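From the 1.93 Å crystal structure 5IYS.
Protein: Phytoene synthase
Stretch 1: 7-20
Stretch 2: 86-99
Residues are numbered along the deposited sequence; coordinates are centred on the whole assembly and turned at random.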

ATOM      1  N   ASP A   7     -12.100  -7.216  27.904  1.00 30.54           N
ATOM      2  CA  ASP A   7     -10.913  -6.966  27.046  1.00 28.65           C
ATOM      3  C   ASP A   7     -11.317  -7.312  25.609  1.00 26.90           C
ATOM      4  O   ASP A   7     -11.459  -8.489  25.270  1.00 28.04           O
ATOM      5  N   PRO A   8     -11.522  -6.286  24.769  1.00 26.89           N
ATOM      6  CA  PRO A   8     -12.108  -6.522  23.439  1.00 27.24           C
ATOM      7  C   PRO A   8     -11.194  -7.317  22.507  1.00 27.86           C
ATOM      8  O   PRO A   8     -11.687  -7.972  21.585  1.00 26.98           O
ATOM      9  N   PHE A   9      -9.896  -7.378  22.820  1.00 27.65           N
ATOM     10  CA  PHE A   9      -8.983  -8.219  22.054  1.00 28.54           C
ATOM     11  C   PHE A   9      -9.062  -9.685  22.451  1.00 31.22           C
ATOM     12  O   PHE A   9      -8.610 -10.571  21.714  1.00 31.12           O
ATOM     13  N   GLN A  10      -9.655  -9.955  23.612  1.00 29.26           N
ATOM     14  CA  GLN A  10      -9.945 -11.326  23.967  1.00 29.43           C
ATOM     15  C   GLN A  10     -11.326 -11.668  23.414  1.00 26.64           C
ATOM     16  O   GLN A  10     -11.516 -12.724  22.801  1.00 25.38           O
ATOM     17  N   GLU A  11     -12.282 -10.766  23.618  1.00 27.11           N
ATOM     18  CA  GLU A  11     -13.651 -11.010  23.172  1.00 26.81           C
ATOM     19  C   GLU A  11     -13.706 -11.349  21.676  1.00 25.14           C
ATOM     20  O   GLU A  11     -14.346 -12.326  21.271  1.00 26.03           O
ATOM     21  N   TYR A  12     -12.962 -10.572  20.891  1.00 22.30           N
ATOM     22  CA  TYR A  12     -12.901 -10.701  19.436  1.00 23.70           C
ATOM     23  C   TYR A  12     -11.598 -11.311  18.937  1.00 21.99           C
ATOM     24  O   TYR A  12     -11.215 -11.106  17.780  1.00 20.22           O
ATOM     25  N   GLN A  13     -11.020 -12.205  19.735  1.00 21.85           N
ATOM     26  CA  GLN A  13      -9.727 -12.758  19.352  1.00 21.73           C
ATOM     27  C   GLN A  13      -9.786 -13.573  18.073  1.00 20.54           C
ATOM     28  O   GLN A  13      -8.888 -13.449  17.259  1.00 18.59           O
ATOM     29  N   LYS A  14     -10.866 -14.312  17.829  1.00 20.18           N
ATOM     30  CA  LYS A  14     -10.978 -15.033  16.564  1.00 21.52           C
ATOM     31  C   LYS A  14     -11.063 -14.115  15.357  1.00 19.77           C
ATOM     32  O   LYS A  14     -10.581 -14.447  14.284  1.00 21.46           O
ATOM     33  N   ASP A  15     -11.786 -13.011  15.490  1.00 19.73           N
ATOM     34  CA  ASP A  15     -11.838 -12.044  14.399  1.00 20.89           C
ATOM     35  C   ASP A  15     -10.469 -11.440  14.088  1.00 19.59           C
ATOM     36  O   ASP A  15     -10.097 -11.331  12.925  1.00 17.03           O
ATOM     37  N   PHE A  16      -9.722 -11.043  15.116  1.00 19.72           N
ATOM     38  CA  PHE A  16      -8.359 -10.557  14.893  1.00 18.60           C
ATOM     39  C   PHE A  16      -7.452 -11.653  14.351  1.00 19.49           C
ATOM     40  O   PHE A  16      -6.655 -11.408  13.457  1.00 18.89           O
ATOM     41  N   ALA A  17      -7.678 -12.894  14.781  1.00 19.61           N
ATOM     42  CA  ALA A  17      -6.913 -14.031  14.217  1.00 18.71           C
ATOM     43  C   ALA A  17      -7.240 -14.211  12.751  1.00 18.14           C
ATOM     44  O   ALA A  17      -6.345 -14.435  11.928  1.00 19.40           O
ATOM     45  N   TYR A  18      -8.514 -14.050  12.404  1.00 18.22           N
ATOM     46  CA  TYR A  18      -8.908 -14.119  11.012  1.00 17.88           C
ATOM     47  C   TYR A  18      -8.130 -13.120  10.155  1.00 18.95           C
ATOM     48  O   TYR A  18      -7.607 -13.451   9.080  1.00 17.23           O
ATOM     49  N   CYS A  19      -8.124 -11.860  10.597  1.00 18.20           N
ATOM     50  CA  CYS A  19      -7.324 -10.837   9.925  1.00 19.09           C
ATOM     51  C   CYS A  19      -5.815 -11.106   9.909  1.00 18.98           C
ATOM     52  O   CYS A  19      -5.167 -10.896   8.887  1.00 18.33           O
ATOM     53  N   GLU A  20      -5.242 -11.544  11.027  1.00 18.45           N
ATOM     54  CA  GLU A  20      -3.796 -11.854  11.057  1.00 18.35           C
ATOM     55  C   GLU A  20      -3.422 -12.885  10.014  1.00 18.92           C
ATOM     56  O   GLU A  20      -2.397 -12.801   9.317  1.00 15.60           O
ATOM     57  N   ASP A  86     -19.620  -9.563  10.860  1.00 23.99           N
ATOM     58  CA  ASP A  86     -18.661 -10.075   9.870  1.00 25.56           C
ATOM     59  C   ASP A  86     -17.268  -9.866  10.498  1.00 21.78           C
ATOM     60  O   ASP A  86     -17.048  -8.831  11.109  1.00 20.36           O
ATOM     61  N   PRO A  87     -16.377 -10.863  10.422  1.00 20.84           N
ATOM     62  CA  PRO A  87     -15.141 -10.826  11.217  1.00 22.06           C
ATOM     63  C   PRO A  87     -14.324  -9.552  11.016  1.00 21.40           C
ATOM     64  O   PRO A  87     -13.753  -9.045  11.981  1.00 21.09           O
ATOM     65  N   VAL A  88     -14.167  -9.137   9.757  1.00 19.58           N
ATOM     66  CA  VAL A  88     -13.351  -7.981   9.433  1.00 19.99           C
ATOM     67  C   VAL A  88     -13.983  -6.729   9.990  1.00 17.40           C
ATOM     68  O   VAL A  88     -13.318  -5.932  10.636  1.00 17.35           O
ATOM     69  N   TRP A  89     -15.301  -6.635   9.882  1.00 18.57           N
ATOM     70  CA  TRP A  89     -16.012  -5.463  10.391  1.00 20.66           C
ATOM     71  C   TRP A  89     -16.082  -5.441  11.911  1.00 18.60           C
ATOM     72  O   TRP A  89     -15.912  -4.379  12.511  1.00 20.09           O
ATOM     73  N   ARG A  90     -16.147  -6.622  12.531  1.00 17.77           N
ATOM     74  CA  ARG A  90     -16.138  -6.702  14.001  1.00 18.85           C
ATOM     75  C   ARG A  90     -14.757  -6.310  14.565  1.00 17.86           C
ATOM     76  O   ARG A  90     -14.655  -5.514  15.523  1.00 16.34           O
ATOM     77  N   ALA A  91     -13.697  -6.792  13.922  1.00 16.86           N
ATOM     78  CA  ALA A  91     -12.341  -6.362  14.317  1.00 15.51           C
ATOM     79  C   ALA A  91     -12.190  -4.857  14.096  1.00 15.52           C
ATOM     80  O   ALA A  91     -11.690  -4.139  14.969  1.00 17.40           O
ATOM     81  N   LEU A  92     -12.651  -4.359  12.945  1.00 16.54           N
ATOM     82  CA  LEU A  92     -12.596  -2.915  12.717  1.00 17.96           C
ATOM     83  C   LEU A  92     -13.392  -2.094  13.710  1.00 16.13           C
ATOM     84  O   LEU A  92     -12.938  -1.025  14.119  1.00 17.40           O
ATOM     85  N   SER A  93     -14.539  -2.595  14.156  1.00 16.63           N
ATOM     86  CA  SER A  93     -15.291  -1.893  15.193  1.00 17.99           C
ATOM     87  C   SER A  93     -14.470  -1.704  16.468  1.00 18.37           C
ATOM     88  O   SER A  93     -14.531  -0.657  17.123  1.00 19.27           O
ATOM     89  N   VAL A  94     -13.737  -2.731  16.883  1.00 19.08           N
ATOM     90  CA  VAL A  94     -12.819  -2.564  18.022  1.00 17.59           C
ATOM     91  C   VAL A  94     -11.718  -1.522  17.823  1.00 17.84           C
ATOM     92  O   VAL A  94     -11.428  -0.698  18.709  1.00 16.02           O
ATOM     93  N   VAL A  95     -11.136  -1.506  16.623  1.00 15.53           N
ATOM     94  CA  VAL A  95     -10.145  -0.491  16.311  1.00 16.79           C
ATOM     95  C   VAL A  95     -10.753   0.913  16.364  1.00 17.68           C
ATOM     96  O   VAL A  95     -10.161   1.829  16.950  1.00 14.75           O
ATOM     97  N   PHE A  96     -11.899   1.087  15.706  1.00 14.96           N
ATOM     98  CA  PHE A  96     -12.616   2.370  15.721  1.00 16.88           C
ATOM     99  C   PHE A  96     -13.085   2.770  17.130  1.00 19.15           C
ATOM    100  O   PHE A  96     -13.067   3.959  17.469  1.00 23.35           O
ATOM    101  N   ASP A  97     -13.350   1.797  17.996  1.00 18.09           N
ATOM    102  CA  ASP A  97     -13.640   2.096  19.405  1.00 19.93           C
ATOM    103  C   ASP A  97     -12.433   2.617  20.175  1.00 23.00           C
ATOM    104  O   ASP A  97     -12.599   3.334  21.190  1.00 23.89           O
ATOM    105  N   ASN A  98     -11.258   2.107  19.810  1.00 20.75           N
ATOM    106  CA  ASN A  98     -10.042   2.311  20.599  1.00 23.51           C
ATOM    107  C   ASN A  98      -9.180   3.480  20.148  1.00 22.96           C
ATOM    108  O   ASN A  98      -8.319   3.928  20.897  1.00 25.43           O
ATOM    109  N   PHE A  99      -9.250   3.824  18.863  1.00 22.48           N
ATOM    110  CA  PHE A  99      -8.409   4.879  18.279  1.00 22.58           C
ATOM    111  C   PHE A  99      -9.320   5.816  17.491  1.00 22.06           C
ATOM    112  O   PHE A  99     -10.387   5.384  17.065  1.00 22.40           O
TER

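Helix 87-98 crosses helix 13-20 at 110°, with the axes 8.4 Å apart at their closest. Asp86 caps the start of its helix: Asp86 OD1 (chi1 t) accepts from Trp89 N at 3.3 Å. Its CB points away from stretch 1.

Pro87, Arg90, Ala91, Val94 and Asn98 point toward stretch 1; Val88 and Val95 point sideways. The Pro87 ring lies over one face of Tyr18 (chi1 t), with Pro87 CG 4.1 Å from the ring centroid. Val88 (t) meets the edge of the same ring, Val88 CG2 to Tyr18 CE2 at 3.5 Å.

Arg90 makes the polar link. Its chi1 is m, chi2 t and chi3 m, which brings the guanidinium edge to the Asp15 carboxylate (chi1 m). Arg90 NH2 donates to Asp15 OD1 at 2.7 Å, and Arg90 NE to Asp15 OD2 at 2.9 Å. This is a two-pronged salt bridge.

Ala91 CB sits over one face of Phe16 (m), 3.7 Å from Phe16 CE1. Cys19 SG (m) also reaches Ala91 CB, at 4.0 Å.

Val94 (t) has the largest covered area. Val94 CG1 lies over one face of the Phe9 ring and touches Pro8 CB at 3.9 Å. Val94 CG2 reaches Tyr12 CD2 at 3.6 Å. Val95 (t) adds CG2 at the Phe16 edge. Asn98 (m) ends the contact, with Asn98 ND2 3.2 Å from Phe9 CE1.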

ATOM      1  CB  ASP A   7      -9.753  -7.857  27.526  1.00 28.46           C
ATOM      2  CG  ASP A   7      -8.540  -7.767  26.647  1.00 26.91           C
ATOM      3  OD1 ASP A   7      -8.667  -7.174  25.556  1.00 21.65           O
ATOM      4  OD2 ASP A   7      -7.453  -8.263  27.048  1.00 23.07           O
ATOM      5  CB  PRO A   8     -12.404  -5.113  22.910  1.00 26.04           C
ATOM      6  CG  PRO A   8     -11.501  -4.205  23.684  1.00 32.01           C
ATOM      7  CD  PRO A   8     -11.255  -4.865  25.024  1.00 24.33           C
ATOM      8  CB  PHE A   9      -7.543  -7.680  22.085  1.00 27.41           C
ATOM      9  CG  PHE A   9      -7.370  -6.373  21.359  1.00 22.90           C
ATOM     10  CD1 PHE A   9      -7.550  -5.164  22.006  1.00 23.48           C
ATOM     11  CD2 PHE A   9      -7.039  -6.347  20.004  1.00 30.03           C
ATOM     12  CE1 PHE A   9      -7.475  -3.957  21.331  1.00 27.46           C
ATOM     13  CE2 PHE A   9      -6.954  -5.137  19.320  1.00 26.51           C
ATOM     14  CZ  PHE A   9      -7.125  -3.938  19.978  1.00 28.53           C
ATOM     15  CB  GLN A  10      -9.862 -11.525  25.493  1.00 31.86           C
ATOM     16  CG  GLN A  10     -10.249 -12.902  26.004  1.00 33.41           C
ATOM     17  CD  GLN A  10     -10.654 -12.900  27.481  1.00 49.32           C
ATOM     18  OE1 GLN A  10     -10.397 -13.871  28.201  1.00 47.94           O
ATOM     19  NE2 GLN A  10     -11.318 -11.829  27.931  1.00 48.62           N
ATOM     20  CB  GLU A  11     -14.552  -9.803  23.445  1.00 28.74           C
ATOM     21  CG  GLU A  11     -16.005 -10.100  23.075  1.00 34.96           C
ATOM     22  CD  GLU A  11     -16.983  -9.036  23.538  1.00 47.00           C
ATOM     23  OE1 GLU A  11     -16.553  -8.133  24.286  1.00 47.86           O
ATOM     24  OE2 GLU A  11     -18.174  -9.096  23.141  1.00 47.46           O
ATOM     25  CB  TYR A  12     -13.122  -9.340  18.773  1.00 23.25           C
ATOM     26  CG  TYR A  12     -14.474  -8.783  19.099  1.00 26.53           C
ATOM     27  CD1 TYR A  12     -15.604  -9.226  18.412  1.00 35.09           C
ATOM     28  CD2 TYR A  12     -14.646  -7.911  20.174  1.00 30.35           C
ATOM     29  CE1 TYR A  12     -16.867  -8.753  18.734  1.00 36.01           C
ATOM     30  CE2 TYR A  12     -15.915  -7.399  20.485  1.00 32.15           C
ATOM     31  CZ  TYR A  12     -17.016  -7.846  19.770  1.00 40.16           C
ATOM     32  OH  TYR A  12     -18.265  -7.348  20.046  1.00 43.77           O
ATOM     33  CB  GLN A  13      -8.999 -13.477  20.489  1.00 24.03           C
ATOM     34  CG  GLN A  13      -8.847 -14.993  20.306  1.00 34.41           C
ATOM     35  CD  GLN A  13      -8.249 -15.665  21.553  1.00 47.74           C
ATOM     36  OE1 GLN A  13      -8.975 -16.162  22.422  1.00 44.52           O
ATOM     37  NE2 GLN A  13      -6.926 -15.602  21.677  1.00 51.51           N
ATOM     38  CB  LYS A  14     -12.172 -15.982  16.561  1.00 19.87           C
ATOM     39  CG  LYS A  14     -11.936 -17.265  17.401  1.00 30.08           C
ATOM     40  CD  LYS A  14     -13.128 -18.223  17.274  1.00 34.82           C
ATOM     41  CE  LYS A  14     -13.384 -18.975  18.576  1.00 46.92           C
ATOM     42  NZ  LYS A  14     -12.387 -20.064  18.824  1.00 48.81           N
ATOM     43  CB  ASP A  15     -12.902 -10.968  14.668  1.00 17.22           C
ATOM     44  CG  ASP A  15     -14.279 -11.581  14.904  1.00 27.37           C
ATOM     45  OD1 ASP A  15     -14.615 -12.592  14.246  1.00 27.35           O
ATOM     46  OD2 ASP A  15     -14.976 -11.141  15.831  1.00 29.50           O
ATOM     47  CB  PHE A  16      -7.779  -9.965  16.176  1.00 18.84           C
ATOM     48  CG  PHE A  16      -8.242  -8.557  16.425  1.00 19.84           C
ATOM     49  CD1 PHE A  16      -7.952  -7.569  15.493  1.00 16.36           C
ATOM     50  CD2 PHE A  16      -9.129  -8.274  17.461  1.00 18.27           C
ATOM     51  CE1 PHE A  16      -8.380  -6.258  15.708  1.00 15.56           C
ATOM     52  CE2 PHE A  16      -9.651  -6.964  17.623  1.00 19.86           C
ATOM     53  CZ  PHE A  16      -9.326  -5.983  16.705  1.00 16.81           C
ATOM     54  CB  ALA A  17      -7.162 -15.335  14.990  1.00 20.40           C
ATOM     55  CB  TYR A  18     -10.411 -13.894  10.892  1.00 20.24           C
ATOM     56  CG  TYR A  18     -10.897 -13.780   9.476  1.00 21.42           C
ATOM     57  CD1 TYR A  18     -11.368 -14.899   8.791  1.00 30.63           C
ATOM     58  CD2 TYR A  18     -10.948 -12.554   8.845  1.00 30.77           C
ATOM     59  CE1 TYR A  18     -11.847 -14.788   7.501  1.00 34.66           C
ATOM     60  CE2 TYR A  18     -11.425 -12.431   7.557  1.00 35.67           C
ATOM     61  CZ  TYR A  18     -11.886 -13.546   6.898  1.00 37.22           C
ATOM     62  OH  TYR A  18     -12.349 -13.391   5.608  1.00 46.74           O
ATOM     63  CB  CYS A  19      -7.626  -9.449  10.519  1.00 16.22           C
ATOM     64  SG  CYS A  19      -9.388  -8.993  10.484  1.00 20.00           S
ATOM     65  CB  GLU A  20      -3.350 -12.347  12.444  1.00 19.51           C
ATOM     66  CG  GLU A  20      -1.843 -12.624  12.505  1.00 21.65           C
ATOM     67  CD  GLU A  20      -1.268 -12.626  13.898  1.00 31.43           C
ATOM     68  OE1 GLU A  20      -2.008 -12.292  14.861  1.00 27.65           O
ATOM     69  OE2 GLU A  20      -0.047 -12.896  13.991  1.00 25.77           O
ATOM     70  CB  ASP A  86     -18.771  -9.214   8.599  1.00 23.37           C
ATOM     71  CG  ASP A  86     -17.577  -9.378   7.656  1.00 32.97           C
ATOM     72  OD1 ASP A  86     -16.409  -9.106   8.027  1.00 33.11           O
ATOM     73  OD2 ASP A  86     -17.817  -9.698   6.480  1.00 39.80           O
ATOM     74  CB  PRO A  87     -14.326 -12.025  10.718  1.00 20.60           C
ATOM     75  CG  PRO A  87     -15.098 -12.633   9.592  1.00 23.23           C
ATOM     76  CD  PRO A  87     -16.479 -12.060   9.566  1.00 25.70           C
ATOM     77  CB  VAL A  88     -13.119  -7.842   7.910  1.00 21.01           C
ATOM     78  CG1 VAL A  88     -12.368  -6.539   7.580  1.00 24.27           C
ATOM     79  CG2 VAL A  88     -12.299  -9.006   7.395  1.00 22.60           C
ATOM     80  CB  TRP A  89     -17.428  -5.385   9.794  1.00 20.72           C
ATOM     81  CG  TRP A  89     -17.409  -4.952   8.352  1.00 20.72           C
ATOM     82  CD1 TRP A  89     -17.729  -5.709   7.269  1.00 20.53           C
ATOM     83  CD2 TRP A  89     -16.978  -3.676   7.841  1.00 18.80           C
ATOM     84  NE1 TRP A  89     -17.585  -4.974   6.114  1.00 18.70           N
ATOM     85  CE2 TRP A  89     -17.092  -3.729   6.438  1.00 23.80           C
ATOM     86  CE3 TRP A  89     -16.485  -2.508   8.438  1.00 21.23           C
ATOM     87  CZ2 TRP A  89     -16.811  -2.620   5.624  1.00 21.26           C
ATOM     88  CZ3 TRP A  89     -16.175  -1.414   7.637  1.00 18.52           C
ATOM     89  CH2 TRP A  89     -16.305  -1.489   6.236  1.00 20.40           C
ATOM     90  CB  ARG A  90     -16.554  -8.093  14.514  1.00 16.87           C
ATOM     91  CG  ARG A  90     -18.095  -8.351  14.449  1.00 21.17           C
ATOM     92  CD  ARG A  90     -18.456  -9.671  15.077  1.00 24.88           C
ATOM     93  NE  ARG A  90     -17.623 -10.765  14.592  1.00 22.07           N
ATOM     94  CZ  ARG A  90     -18.044 -11.727  13.773  1.00 30.35           C
ATOM     95  NH1 ARG A  90     -19.307 -11.745  13.384  1.00 28.17           N
ATOM     96  NH2 ARG A  90     -17.211 -12.685  13.365  1.00 31.56           N
ATOM     97  CB  ALA A  91     -11.273  -7.125  13.488  1.00 17.96           C
ATOM     98  CB  LEU A  92     -12.966  -2.510  11.286  1.00 16.67           C
ATOM     99  CG  LEU A  92     -11.951  -2.854  10.185  1.00 17.42           C
ATOM    100  CD1 LEU A  92     -12.645  -2.533   8.863  1.00 16.08           C
ATOM    101  CD2 LEU A  92     -10.633  -2.065  10.390  1.00 16.97           C
ATOM    102  CB  SER A  93     -16.568  -2.660  15.543  1.00 21.86           C
ATOM    103  OG  SER A  93     -17.402  -1.857  16.364  1.00 30.91           O
ATOM    104  CB  VAL A  94     -12.159  -3.921  18.405  1.00 19.55           C
ATOM    105  CG1 VAL A  94     -11.119  -3.702  19.500  1.00 19.12           C
ATOM    106  CG2 VAL A  94     -13.200  -4.916  18.860  1.00 19.48           C
ATOM    107  CB  VAL A  95      -9.457  -0.769  14.943  1.00 17.32           C
ATOM    108  CG1 VAL A  95      -8.342   0.229  14.716  1.00 17.31           C
ATOM    109  CG2 VAL A  95      -8.861  -2.213  14.898  1.00 11.36           C
ATOM    110  CB  PHE A  96     -13.840   2.344  14.798  1.00 14.84           C
ATOM    111  CG  PHE A  96     -13.548   2.767  13.369  1.00 18.03           C
ATOM    112  CD1 PHE A  96     -12.751   1.975  12.557  1.00 16.32           C
ATOM    113  CD2 PHE A  96     -13.982   4.006  12.882  1.00 19.27           C
ATOM    114  CE1 PHE A  96     -12.501   2.307  11.227  1.00 16.57           C
ATOM    115  CE2 PHE A  96     -13.667   4.414  11.553  1.00 14.05           C
ATOM    116  CZ  PHE A  96     -12.925   3.555  10.730  1.00 18.53           C
ATOM    117  CB  ASP A  97     -14.147   0.862  20.151  1.00 23.36           C
ATOM    118  CG  ASP A  97     -15.608   0.557  19.881  1.00 30.02           C
ATOM    119  OD1 ASP A  97     -16.308   1.346  19.200  1.00 37.71           O
ATOM    120  OD2 ASP A  97     -16.050  -0.517  20.344  1.00 40.98           O
ATOM    121  CB  ASN A  98      -9.167   1.045  20.616  1.00 25.34           C
ATOM    122  CG  ASN A  98      -9.764  -0.099  21.457  1.00 28.86           C
ATOM    123  OD1 ASN A  98     -10.726   0.065  22.208  1.00 28.25           O
ATOM    124  ND2 ASN A  98      -9.206  -1.295  21.277  1.00 34.59           N
ATOM    125  CB  PHE A  99      -7.373   4.256  17.333  1.00 19.49           C
ATOM    126  CG  PHE A  99      -6.367   3.386  18.045  1.00 22.00           C
ATOM    127  CD1 PHE A  99      -5.247   3.943  18.641  1.00 28.53           C
ATOM    128  CD2 PHE A  99      -6.548   2.009  18.116  1.00 25.07           C
ATOM    129  CE1 PHE A  99      -4.327   3.130  19.309  1.00 31.56           C
ATOM    130  CE2 PHE A  99      -5.665   1.211  18.810  1.00 27.25           C
ATOM    131  CZ  PHE A  99      -4.559   1.773  19.412  1.00 27.47           C
TER